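Local coordinates for nisin biosynthesis protein nisC (Lactococcus lactis subsp. lactis, PDB 2G0D), which catalyses the cyclisation step of nisin biosynthesis, closing thioether rings in the dehydrated precursor peptide at a zinc-containing site, at residues Ile143-Leu148 with Gly212-Tyr217; Ile162-Ser167 with Tyr223-Ser228; Phe272-Trp277 with Gly317-Met322; Ser310-Lys315 with His325-Leu330. All coordinates share one frame; numbering follows the deposited sequence.

Contact 1: residues Ile143-Leu148 with Gly212-Tyr217; sequences ILSYLL and GCILAY
Ile-214 is the first residue of Gly212-Tyr217 to meet Ile143-Leu148, and it does so with CG1 and CD1, its longer branch. CG1 stands anti to the backbone N (chi1 -151°), which sets Ile-214 CG1 beside Leu-144, 3.9 Å from Leu-144 CD2, the two side chains meeting obliquely. Beyond it, the Ile-214 CD1 methyl lies against the backbone of the partner helix, 3.6 Å from Ser-145 CA. Serine suits the place under the methyl because its side chain is small and lets the isoleucine come so near the helix. Its hydroxyl is spent elsewhere, on the carbonyl O of Gln-397.

One turn further on, Tyr-217 carries the second half of the contact. The Tyr-217 and Leu-148 side chains slide past each other in opposite directions: Tyr-217 CD2 is 3.5 Å from Leu-148 CD1, and Tyr-217 CE2 is 3.7 Å from Leu-148 CB. The ring also stacks with Phe-402, while its OH bonds to Asp-404 OD2, so both the ring and its polar end have partners beyond this helix pair.

The helical segments run nearly the same way, 22° apart with axes 10.2 Å from each other, consistent with neighbouring helices of one layer in the alpha-toroid fold. Leu-166 of helix 156-168 covers Ile-214 from a further direction.

No hydrogen bond joins the two segments. Cohesion therefore comes from branched aliphatic and aromatic carbon in a fully buried interface, and the two hydroxyls bordering it are satisfied by the C-terminal part of the chain.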
# COMPACT_ATOMS: atom_id res chain seq x y z
N ILE A 143 3.09 3.33 -7.69
CA ILE A 143 3.92 4.45 -8.19
C ILE A 143 3.14 5.76 -8.18
O ILE A 143 3.65 6.77 -7.72
CB ILE A 143 4.50 4.15 -9.59
CG1 ILE A 143 5.60 3.09 -9.48
CG2 ILE A 143 5.05 5.43 -10.26
CD1 ILE A 143 6.18 2.59 -10.85
N LEU A 144 1.89 5.72 -8.66
CA LEU A 144 1.00 6.89 -8.65
C LEU A 144 0.74 7.41 -7.23
O LEU A 144 0.64 8.61 -7.00
CB LEU A 144 -0.31 6.53 -9.39
CG LEU A 144 -1.37 7.62 -9.66
CD1 LEU A 144 -0.77 8.85 -10.36
CD2 LEU A 144 -2.49 7.04 -10.46
N SER A 145 0.67 6.51 -6.26
CA SER A 145 0.46 6.90 -4.85
C SER A 145 1.53 7.90 -4.42
O SER A 145 1.21 8.96 -3.85
CB SER A 145 0.50 5.68 -3.93
OG SER A 145 0.09 6.05 -2.62
N TYR A 146 2.79 7.53 -4.68
CA TYR A 146 3.93 8.41 -4.46
C TYR A 146 3.86 9.67 -5.33
O TYR A 146 4.00 10.79 -4.81
CB TYR A 146 5.28 7.71 -4.70
CG TYR A 146 6.42 8.71 -4.81
CD1 TYR A 146 6.93 9.36 -3.68
CD2 TYR A 146 6.96 9.04 -6.05
CE1 TYR A 146 7.95 10.32 -3.79
CE2 TYR A 146 7.98 10.00 -6.18
CZ TYR A 146 8.46 10.65 -5.05
OH TYR A 146 9.47 11.59 -5.16
N LEU A 147 3.63 9.51 -6.64
CA LEU A 147 3.61 10.66 -7.57
C LEU A 147 2.65 11.75 -7.15
O LEU A 147 2.99 12.92 -7.24
CB LEU A 147 3.36 10.24 -9.04
CG LEU A 147 4.49 9.40 -9.67
CD1 LEU A 147 4.03 8.83 -11.03
CD2 LEU A 147 5.79 10.19 -9.83
N LEU A 148 1.46 11.36 -6.64
CA LEU A 148 0.41 12.31 -6.25
C LEU A 148 0.74 13.22 -5.05
O LEU A 148 0.03 14.20 -4.79
CB LEU A 148 -0.93 11.58 -6.03
CG LEU A 148 -1.55 11.05 -7.33
CD1 LEU A 148 -2.64 10.04 -7.00
CD2 LEU A 148 -2.12 12.19 -8.23
N GLY A 212 -8.98 0.98 -7.78
CA GLY A 212 -10.09 1.83 -7.33
C GLY A 212 -9.67 2.91 -6.35
O GLY A 212 -10.01 4.08 -6.56
N CYS A 213 -8.93 2.55 -5.31
CA CYS A 213 -8.44 3.52 -4.32
C CYS A 213 -7.61 4.59 -4.98
O CYS A 213 -7.79 5.78 -4.69
CB CYS A 213 -7.61 2.85 -3.21
SG CYS A 213 -8.61 1.82 -2.07
N ILE A 214 -6.69 4.19 -5.87
CA ILE A 214 -5.77 5.17 -6.46
C ILE A 214 -6.51 6.12 -7.39
O ILE A 214 -6.21 7.32 -7.44
CB ILE A 214 -4.47 4.53 -7.08
CG1 ILE A 214 -3.30 5.53 -7.01
CG2 ILE A 214 -4.68 4.06 -8.53
CD1 ILE A 214 -2.92 5.96 -5.56
N LEU A 215 -7.51 5.60 -8.11
CA LEU A 215 -8.36 6.48 -8.94
C LEU A 215 -9.22 7.47 -8.17
O LEU A 215 -9.43 8.60 -8.64
CB LEU A 215 -9.25 5.66 -9.87
CG LEU A 215 -8.48 4.83 -10.90
CD1 LEU A 215 -9.47 3.95 -11.65
CD2 LEU A 215 -7.65 5.68 -11.89
N ALA A 216 -9.74 7.03 -7.02
CA ALA A 216 -10.49 7.92 -6.14
C ALA A 216 -9.56 9.01 -5.59
O ALA A 216 -9.90 10.19 -5.61
CB ALA A 216 -11.12 7.12 -4.99
N TYR A 217 -8.39 8.59 -5.10
CA TYR A 217 -7.39 9.53 -4.57
C TYR A 217 -6.93 10.52 -5.63
O TYR A 217 -6.89 11.69 -5.35
CB TYR A 217 -6.19 8.81 -3.94
CG TYR A 217 -5.15 9.71 -3.29
CD1 TYR A 217 -5.49 10.60 -2.26
CD2 TYR A 217 -3.80 9.65 -3.67
CE1 TYR A 217 -4.54 11.40 -1.65
CE2 TYR A 217 -2.84 10.44 -3.05
CZ TYR A 217 -3.21 11.30 -2.04
OH TYR A 217 -2.26 12.10 -1.44

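Contact 2: residues Ile162-Ser167 with Tyr223-Ser228; sequences IINFLS and YSNEAS
Asn-225 and Asn-164 join their side-chain amides at the partly exposed border of this contact. Asn-225 ND2 donates to Asn-164 OD1 over 3.0 Å, and the bond is nearly straight, 167° at the hydrogen. It lies in the amide plane of the donor and falls on an in-plane lone pair of the acceptor, although the two amides are turned 33° against each other. Deeper in, Ile-163 reaches over with two branches: Ile-163 CD1 lies 3.5 Å from Tyr-223 CB, the two side chains crossing at about a right angle, and Ile-163 CG2 lies 3.7 Å from Ser-228 CB. Serines suit the closest approach of the backbones, where Ser-167 OG comes within 3.1 Å of Ser-228 CA.

Asn-225 is a classic N-cap. Asn-225 OD1 accepts from Ser-228 N at 3.0 Å and so satisfies an amide in the first turn of helix 226-242, while its ND2 remains available to grip helix 156-168. One residue thus starts a helix and ties it to another of the alpha-toroid.

A water braces the amide pair, donating to both Asn-164 OD1 and Asn-225 OD1. It also makes a weak bond to Ser-167 OG. Ser-167 OG is itself held within its own helix, donating to Ile-163 O at 2.9 Å from above the carbonyl plane, while Ser-167 N binds the same oxygen from the other face. Further out, the Tyr-223 ring leads off from the contact and bonds through OH to Asp-156, at the start of helix 156-168.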
# COMPACT_ATOMS: atom_id res chain seq x y z
N ILE A 162 -0.79 7.58 -16.57
CA ILE A 162 -1.03 6.44 -15.65
C ILE A 162 -2.54 6.25 -15.35
O ILE A 162 -3.09 5.13 -15.45
CB ILE A 162 -0.31 6.64 -14.29
CG1 ILE A 162 1.21 6.53 -14.45
CG2 ILE A 162 -0.79 5.65 -13.25
CD1 ILE A 162 2.00 7.09 -13.27
N ILE A 163 -3.21 7.34 -15.00
CA ILE A 163 -4.65 7.32 -14.71
C ILE A 163 -5.45 6.76 -15.89
O ILE A 163 -6.30 5.87 -15.70
CB ILE A 163 -5.16 8.72 -14.29
CG1 ILE A 163 -4.80 9.00 -12.82
CG2 ILE A 163 -6.71 8.88 -14.49
CD1 ILE A 163 -4.69 10.49 -12.52
N ASN A 164 -5.16 7.24 -17.10
CA ASN A 164 -5.85 6.75 -18.31
C ASN A 164 -5.55 5.28 -18.57
O ASN A 164 -6.45 4.51 -18.91
CB ASN A 164 -5.48 7.57 -19.55
CG ASN A 164 -6.21 8.90 -19.63
OD1 ASN A 164 -7.07 9.21 -18.81
ND2 ASN A 164 -5.84 9.70 -20.63
N PHE A 165 -4.29 4.89 -18.38
CA PHE A 165 -3.87 3.51 -18.54
C PHE A 165 -4.55 2.55 -17.54
O PHE A 165 -5.04 1.48 -17.94
CB PHE A 165 -2.35 3.40 -18.44
CG PHE A 165 -1.84 1.99 -18.44
CD1 PHE A 165 -1.51 1.36 -19.64
CD2 PHE A 165 -1.69 1.29 -17.24
CE1 PHE A 165 -1.03 0.05 -19.64
CE2 PHE A 165 -1.22 -0.02 -17.24
CZ PHE A 165 -0.88 -0.63 -18.44
N LEU A 166 -4.58 2.92 -16.26
CA LEU A 166 -5.32 2.14 -15.28
C LEU A 166 -6.82 2.02 -15.59
O LEU A 166 -7.36 0.91 -15.62
CB LEU A 166 -5.08 2.67 -13.84
CG LEU A 166 -3.64 2.65 -13.29
CD1 LEU A 166 -3.49 3.42 -11.92
CD2 LEU A 166 -3.08 1.22 -13.22
N SER A 167 -7.51 3.15 -15.79
CA SER A 167 -8.95 3.16 -16.12
C SER A 167 -9.30 2.24 -17.28
O SER A 167 -10.28 1.49 -17.22
CB SER A 167 -9.44 4.58 -16.47
OG SER A 167 -9.18 5.49 -15.40
N TYR A 223 -7.02 15.19 -10.39
CA TYR A 223 -6.71 14.41 -11.59
C TYR A 223 -7.76 13.33 -11.84
O TYR A 223 -7.70 12.22 -11.27
CB TYR A 223 -5.30 13.77 -11.45
CG TYR A 223 -4.18 14.77 -11.17
CD1 TYR A 223 -3.46 15.36 -12.23
CD2 TYR A 223 -3.86 15.12 -9.87
CE1 TYR A 223 -2.43 16.28 -11.96
CE2 TYR A 223 -2.84 16.03 -9.59
CZ TYR A 223 -2.13 16.61 -10.63
OH TYR A 223 -1.14 17.52 -10.31
N SER A 224 -8.73 13.67 -12.69
CA SER A 224 -9.74 12.73 -13.15
C SER A 224 -10.38 13.21 -14.41
O SER A 224 -10.31 14.39 -14.73
CB SER A 224 -10.82 12.52 -12.09
OG SER A 224 -11.52 13.71 -11.84
N ASN A 225 -11.01 12.28 -15.13
CA ASN A 225 -11.89 12.58 -16.25
C ASN A 225 -13.09 11.62 -16.18
O ASN A 225 -13.13 10.74 -15.32
CB ASN A 225 -11.13 12.49 -17.59
CG ASN A 225 -10.28 11.24 -17.70
OD1 ASN A 225 -10.72 10.15 -17.36
ND2 ASN A 225 -9.03 11.40 -18.17
N GLU A 226 -14.06 11.80 -17.08
CA GLU A 226 -15.25 10.94 -17.11
C GLU A 226 -14.90 9.44 -17.11
O GLU A 226 -15.63 8.64 -16.53
CB GLU A 226 -16.18 11.29 -18.29
CG GLU A 226 -17.20 12.41 -18.00
CD GLU A 226 -18.12 12.72 -19.19
OE1 GLU A 226 -17.61 12.86 -20.33
OE2 GLU A 226 -19.35 12.84 -18.99
N ALA A 227 -13.79 9.09 -17.76
CA ALA A 227 -13.36 7.69 -17.90
C ALA A 227 -12.78 7.07 -16.61
O ALA A 227 -13.01 5.90 -16.31
CB ALA A 227 -12.37 7.56 -19.05
N SER A 228 -12.00 7.85 -15.87
CA SER A 228 -11.44 7.39 -14.59
C SER A 228 -12.53 7.29 -13.53
O SER A 228 -12.52 6.35 -12.72
CB SER A 228 -10.33 8.33 -14.12
OG SER A 228 -10.87 9.53 -13.60
O HOH W 1 -9.18 7.98 -17.47

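Contact 3: residues Phe272-Trp277 with Gly317-Met322; sequences FIRDAW and GIDSYM
Arg-274 and Gly-317 bring two irregular loop segments to their closest backbone approach, CA to CA 4.8 Å, with Gly-317 at a positive phi of 69°. Glycine suits both the conformation and the space, since its side-chain direction is taken up by Arg-274 CB and the tip of the Phe-272 ring. Arg-274 NH2 donates to Gly-317 O over 2.8 Å; the arginine chain is bent at chi3, which turns NE. This hydrogen bond is bent, 131° at the hydrogen, with the oxygen tilted 33° from the guanidinium plane. Phe-272 CZ lies 4.3 Å above one face of the Arg-274 guanidinium, offset toward its rim.

At the guanidinium edge, Asp-319 OD1 forms a long salt bridge with Arg-274 NH2, 3.9 Å apart. A water fills in between the charges, donating to Asp-319 OD1 at 2.6 Å and accepting a weak bond from the arginine. Each loop runs on toward the zinc site: Trp-277 immediately precedes Cys-278, and Cys-324 follows shortly after Met-322. The arginine side chain lies about 6 Å from the metal and touches His-325, so the contact belongs to the surroundings of the zinc site of this lanthionine cyclase.

On the more buried side, Ile-318 CD1 sits 3.3 Å from Asp-275 O, an apolar methyl against the extended backbone. The Asp-275 carboxylate turns instead to Leu-316 N and the side chain of Arg-314.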
# COMPACT_ATOMS: atom_id res chain seq x y z
N PHE A 272 -9.86 -20.33 1.59
CA PHE A 272 -9.21 -19.45 2.56
C PHE A 272 -9.38 -17.99 2.19
O PHE A 272 -8.84 -17.52 1.19
CB PHE A 272 -7.71 -19.75 2.65
CG PHE A 272 -7.01 -18.98 3.75
CD1 PHE A 272 -7.06 -19.41 5.06
CD2 PHE A 272 -6.32 -17.80 3.45
CE1 PHE A 272 -6.43 -18.70 6.07
CE2 PHE A 272 -5.69 -17.08 4.46
CZ PHE A 272 -5.74 -17.54 5.77
N ILE A 273 -10.15 -17.28 3.00
CA ILE A 273 -10.22 -15.83 2.94
C ILE A 273 -9.63 -15.36 4.28
O ILE A 273 -9.78 -16.06 5.30
CB ILE A 273 -11.68 -15.35 2.82
CG1 ILE A 273 -12.36 -15.93 1.57
CG2 ILE A 273 -11.76 -13.81 2.85
CD1 ILE A 273 -13.88 -15.87 1.65
N ARG A 274 -8.97 -14.21 4.28
CA ARG A 274 -8.44 -13.67 5.52
C ARG A 274 -8.78 -12.19 5.64
O ARG A 274 -9.16 -11.57 4.66
CB ARG A 274 -6.94 -13.91 5.60
CG ARG A 274 -6.09 -12.88 4.86
CD ARG A 274 -4.64 -13.30 4.83
NE ARG A 274 -4.09 -13.51 6.17
CZ ARG A 274 -2.94 -14.15 6.40
NH1 ARG A 274 -2.24 -14.63 5.39
NH2 ARG A 274 -2.50 -14.30 7.65
N ASP A 275 -8.68 -11.63 6.85
CA ASP A 275 -8.86 -10.19 7.04
C ASP A 275 -7.49 -9.56 7.11
O ASP A 275 -6.74 -9.75 8.08
CB ASP A 275 -9.66 -9.86 8.31
CG ASP A 275 -11.13 -10.27 8.19
OD1 ASP A 275 -11.78 -9.90 7.18
OD2 ASP A 275 -11.63 -10.95 9.12
N ALA A 276 -7.15 -8.84 6.04
CA ALA A 276 -5.82 -8.25 5.87
C ALA A 276 -5.90 -6.95 5.08
O ALA A 276 -6.90 -6.65 4.43
CB ALA A 276 -4.85 -9.24 5.16
N TRP A 277 -4.83 -6.17 5.17
CA TRP A 277 -4.65 -5.03 4.30
C TRP A 277 -4.51 -5.49 2.84
O TRP A 277 -5.22 -5.02 1.96
CB TRP A 277 -3.44 -4.19 4.77
CG TRP A 277 -3.01 -3.14 3.79
CD1 TRP A 277 -3.50 -1.87 3.69
CD2 TRP A 277 -1.97 -3.25 2.80
NE1 TRP A 277 -2.84 -1.18 2.67
CE2 TRP A 277 -1.90 -2.01 2.11
CE3 TRP A 277 -1.11 -4.29 2.42
CZ2 TRP A 277 -0.99 -1.76 1.08
CZ3 TRP A 277 -0.19 -4.05 1.37
CH2 TRP A 277 -0.14 -2.80 0.72
N GLY A 317 -8.01 -15.24 9.84
CA GLY A 317 -6.62 -15.58 9.49
C GLY A 317 -5.52 -14.77 10.16
O GLY A 317 -4.34 -14.85 9.74
N ILE A 318 -5.83 -13.98 11.19
CA ILE A 318 -4.77 -13.14 11.74
C ILE A 318 -3.92 -14.03 12.66
O ILE A 318 -4.46 -14.60 13.62
CB ILE A 318 -5.30 -11.87 12.50
CG1 ILE A 318 -5.84 -10.80 11.53
CG2 ILE A 318 -4.21 -11.26 13.43
CD1 ILE A 318 -4.78 -10.01 10.74
N ASP A 319 -2.62 -14.14 12.36
CA ASP A 319 -1.67 -14.85 13.24
C ASP A 319 -0.38 -14.10 13.57
O ASP A 319 0.56 -14.68 14.09
CB ASP A 319 -1.33 -16.23 12.69
CG ASP A 319 -0.74 -16.18 11.29
OD1 ASP A 319 -0.36 -15.09 10.81
OD2 ASP A 319 -0.67 -17.25 10.67
N SER A 320 -0.33 -12.81 13.25
CA SER A 320 0.78 -11.98 13.65
C SER A 320 0.37 -10.50 13.70
O SER A 320 -0.78 -10.14 13.40
CB SER A 320 2.00 -12.18 12.72
OG SER A 320 1.86 -11.47 11.51
N TYR A 321 1.33 -9.69 14.12
CA TYR A 321 1.15 -8.24 14.22
C TYR A 321 1.80 -7.43 13.07
O TYR A 321 1.90 -6.20 13.17
CB TYR A 321 1.66 -7.78 15.60
CG TYR A 321 0.68 -8.15 16.71
CD1 TYR A 321 -0.38 -7.31 17.05
CD2 TYR A 321 0.81 -9.36 17.41
CE1 TYR A 321 -1.31 -7.66 18.05
CE2 TYR A 321 -0.10 -9.72 18.41
CZ TYR A 321 -1.15 -8.86 18.73
OH TYR A 321 -2.04 -9.22 19.75
N MET A 322 2.21 -8.10 12.00
CA MET A 322 2.83 -7.43 10.85
C MET A 322 1.82 -6.51 10.15
O MET A 322 0.60 -6.60 10.38
CB MET A 322 3.37 -8.43 9.81
CG MET A 322 2.32 -8.81 8.78
SD MET A 322 2.80 -9.97 7.54
CE MET A 322 2.98 -9.01 6.09
O HOH W 2 0.71 -14.58 8.51

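Contact 4: residues Ser310-Lys315 with His325-Leu330; sequences SAMQRK and HGYSGL. With ZN (zinc ion), chain B.
The Tyr-327 ring is met obliquely by two side chains of Ser310-Lys315. Lys-315 CD approaches Tyr-327 CE1 to 3.4 Å, while the Met-312 methyl CE lies 3.3 Å from Tyr-327 OH and 3.7 Å from Tyr-327 CE1. A second flat group, the Arg-314 guanidinium, has the carbonyl oxygen of Ser-310 above one face, toward the rim. Separately, Arg-314 NH1 donates to Ser-310 OG.

Methionine suits a place between a tyrosine and a leucine because its flexible chain folds at chi2 and chi3, placing CE by the tyrosine. Met-312 SD rests 3.9 Å from Leu-330 CB. The long aliphatic part of Lys-315 lies obliquely against the ring at CE1, and Lys-315 NZ curls back to Met-312 O at 2.8 Å. That bond satisfies a carbonyl in the last turn of helix 298-314, just where the lysine leaves helical geometry with positive phi.

Helix 327-341 begins right after Gly-326, its N-cap. Just ahead of that, His-325 ND1 binds the zinc ion at 2.1 Å; a water, Cys-278 and Cys-324 complete the coordination. The helix that packs here is thus preceded in the chain by a ligand of the Cys-Cys-His zinc site characteristic of LanC cyclases.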
# COMPACT_ATOMS: atom_id res chain seq x y z
N SER A 310 -16.75 -5.32 10.81
CA SER A 310 -16.94 -6.76 10.67
C SER A 310 -15.62 -7.49 10.76
O SER A 310 -15.53 -8.53 11.41
CB SER A 310 -17.58 -7.10 9.32
OG SER A 310 -18.08 -8.41 9.35
N ALA A 311 -14.62 -6.96 10.07
CA ALA A 311 -13.28 -7.55 10.05
C ALA A 311 -12.56 -7.41 11.39
O ALA A 311 -11.88 -8.32 11.82
CB ALA A 311 -12.45 -6.94 8.95
N MET A 312 -12.73 -6.28 12.06
CA MET A 312 -12.15 -6.09 13.40
C MET A 312 -12.74 -7.09 14.39
O MET A 312 -12.01 -7.75 15.13
CB MET A 312 -12.34 -4.65 13.87
CG MET A 312 -11.55 -3.60 13.03
SD MET A 312 -9.80 -4.03 12.76
CE MET A 312 -9.21 -4.12 14.47
N GLN A 313 -14.06 -7.24 14.37
CA GLN A 313 -14.75 -8.23 15.19
C GLN A 313 -14.23 -9.63 14.92
O GLN A 313 -14.09 -10.41 15.86
CB GLN A 313 -16.26 -8.16 14.96
CG GLN A 313 -16.94 -6.96 15.61
CD GLN A 313 -18.34 -6.66 15.03
OE1 GLN A 313 -18.83 -7.41 14.18
NE2 GLN A 313 -18.97 -5.58 15.49
N ARG A 314 -13.96 -9.93 13.65
CA ARG A 314 -13.69 -11.30 13.15
C ARG A 314 -12.19 -11.71 13.15
O ARG A 314 -11.83 -12.77 13.65
CB ARG A 314 -14.29 -11.46 11.74
CG ARG A 314 -14.23 -12.86 11.11
CD ARG A 314 -14.83 -12.87 9.71
NE ARG A 314 -14.32 -11.75 8.92
CZ ARG A 314 -15.06 -10.73 8.48
NH1 ARG A 314 -16.39 -10.68 8.68
NH2 ARG A 314 -14.48 -9.78 7.80
N LYS A 315 -11.34 -10.85 12.58
CA LYS A 315 -9.89 -11.08 12.48
C LYS A 315 -9.56 -12.41 11.81
O LYS A 315 -8.69 -13.14 12.25
CB LYS A 315 -9.18 -10.96 13.84
CG LYS A 315 -9.59 -9.78 14.70
CD LYS A 315 -8.63 -9.59 15.85
CE LYS A 315 -9.33 -9.50 17.16
NZ LYS A 315 -10.29 -8.39 17.25
N HIS A 325 -0.30 -8.56 6.19
CA HIS A 325 -1.49 -9.35 6.45
C HIS A 325 -1.59 -9.72 7.93
O HIS A 325 -2.04 -10.80 8.28
CB HIS A 325 -1.55 -10.60 5.54
CG HIS A 325 -0.23 -11.26 5.30
ND1 HIS A 325 0.58 -10.94 4.22
CD2 HIS A 325 0.43 -12.22 5.99
CE1 HIS A 325 1.66 -11.70 4.25
NE2 HIS A 325 1.60 -12.49 5.31
N GLY A 326 -1.17 -8.80 8.80
CA GLY A 326 -1.27 -8.99 10.24
C GLY A 326 -2.09 -7.89 10.90
O GLY A 326 -2.70 -7.04 10.24
N TYR A 327 -2.09 -7.90 12.22
CA TYR A 327 -2.97 -7.05 12.98
C TYR A 327 -2.59 -5.54 13.00
O TYR A 327 -3.47 -4.68 13.11
CB TYR A 327 -3.12 -7.62 14.41
CG TYR A 327 -4.35 -7.08 15.12
CD1 TYR A 327 -5.62 -7.26 14.59
CD2 TYR A 327 -4.23 -6.37 16.31
CE1 TYR A 327 -6.76 -6.77 15.24
CE2 TYR A 327 -5.35 -5.87 16.96
CZ TYR A 327 -6.61 -6.07 16.42
OH TYR A 327 -7.71 -5.55 17.06
N SER A 328 -1.29 -5.22 12.90
CA SER A 328 -0.89 -3.80 12.85
C SER A 328 -1.47 -3.09 11.62
O SER A 328 -1.82 -1.90 11.67
CB SER A 328 0.64 -3.62 12.94
OG SER A 328 1.08 -3.89 14.27
N GLY A 329 -1.60 -3.83 10.51
CA GLY A 329 -2.19 -3.23 9.29
C GLY A 329 -3.66 -2.90 9.49
O GLY A 329 -4.10 -1.85 9.10
N LEU A 330 -4.42 -3.81 10.10
CA LEU A 330 -5.85 -3.59 10.45
C LEU A 330 -5.99 -2.37 11.35
O LEU A 330 -6.81 -1.48 11.12
CB LEU A 330 -6.38 -4.85 11.15
CG LEU A 330 -7.09 -5.89 10.25
CD1 LEU A 330 -6.16 -6.41 9.17
CD2 LEU A 330 -7.74 -7.05 11.04
ZN ZN B . 0.06 -9.53 2.72
O HOH W 3 0.92 -10.45 0.94

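How the contacts relate
From the N terminus, contact 1 opens at helix 140-147, and contact 2 opens on the following helix, 156-168, before contact 1 closes on helix 208-221. Contact 2 then closes at the start of helix 226-242. The two loops therefore cross, and three of the helices share one core: Leu-144 and Leu-147 pack on Ile-162, while Leu-148 meets Tyr-223. Further along, contact 3 opens at 272-277 and contact 4 at 310-315; contact 3 closes at 317-322 before contact 4 closes at 325-330, a second crossing pair. Contacts 3 and 4 touch, Ser-320 O lying close to Tyr-327 N. The pairs follow in series without touching; contacts 2 and 3 lie on opposite sides of the chain's centre.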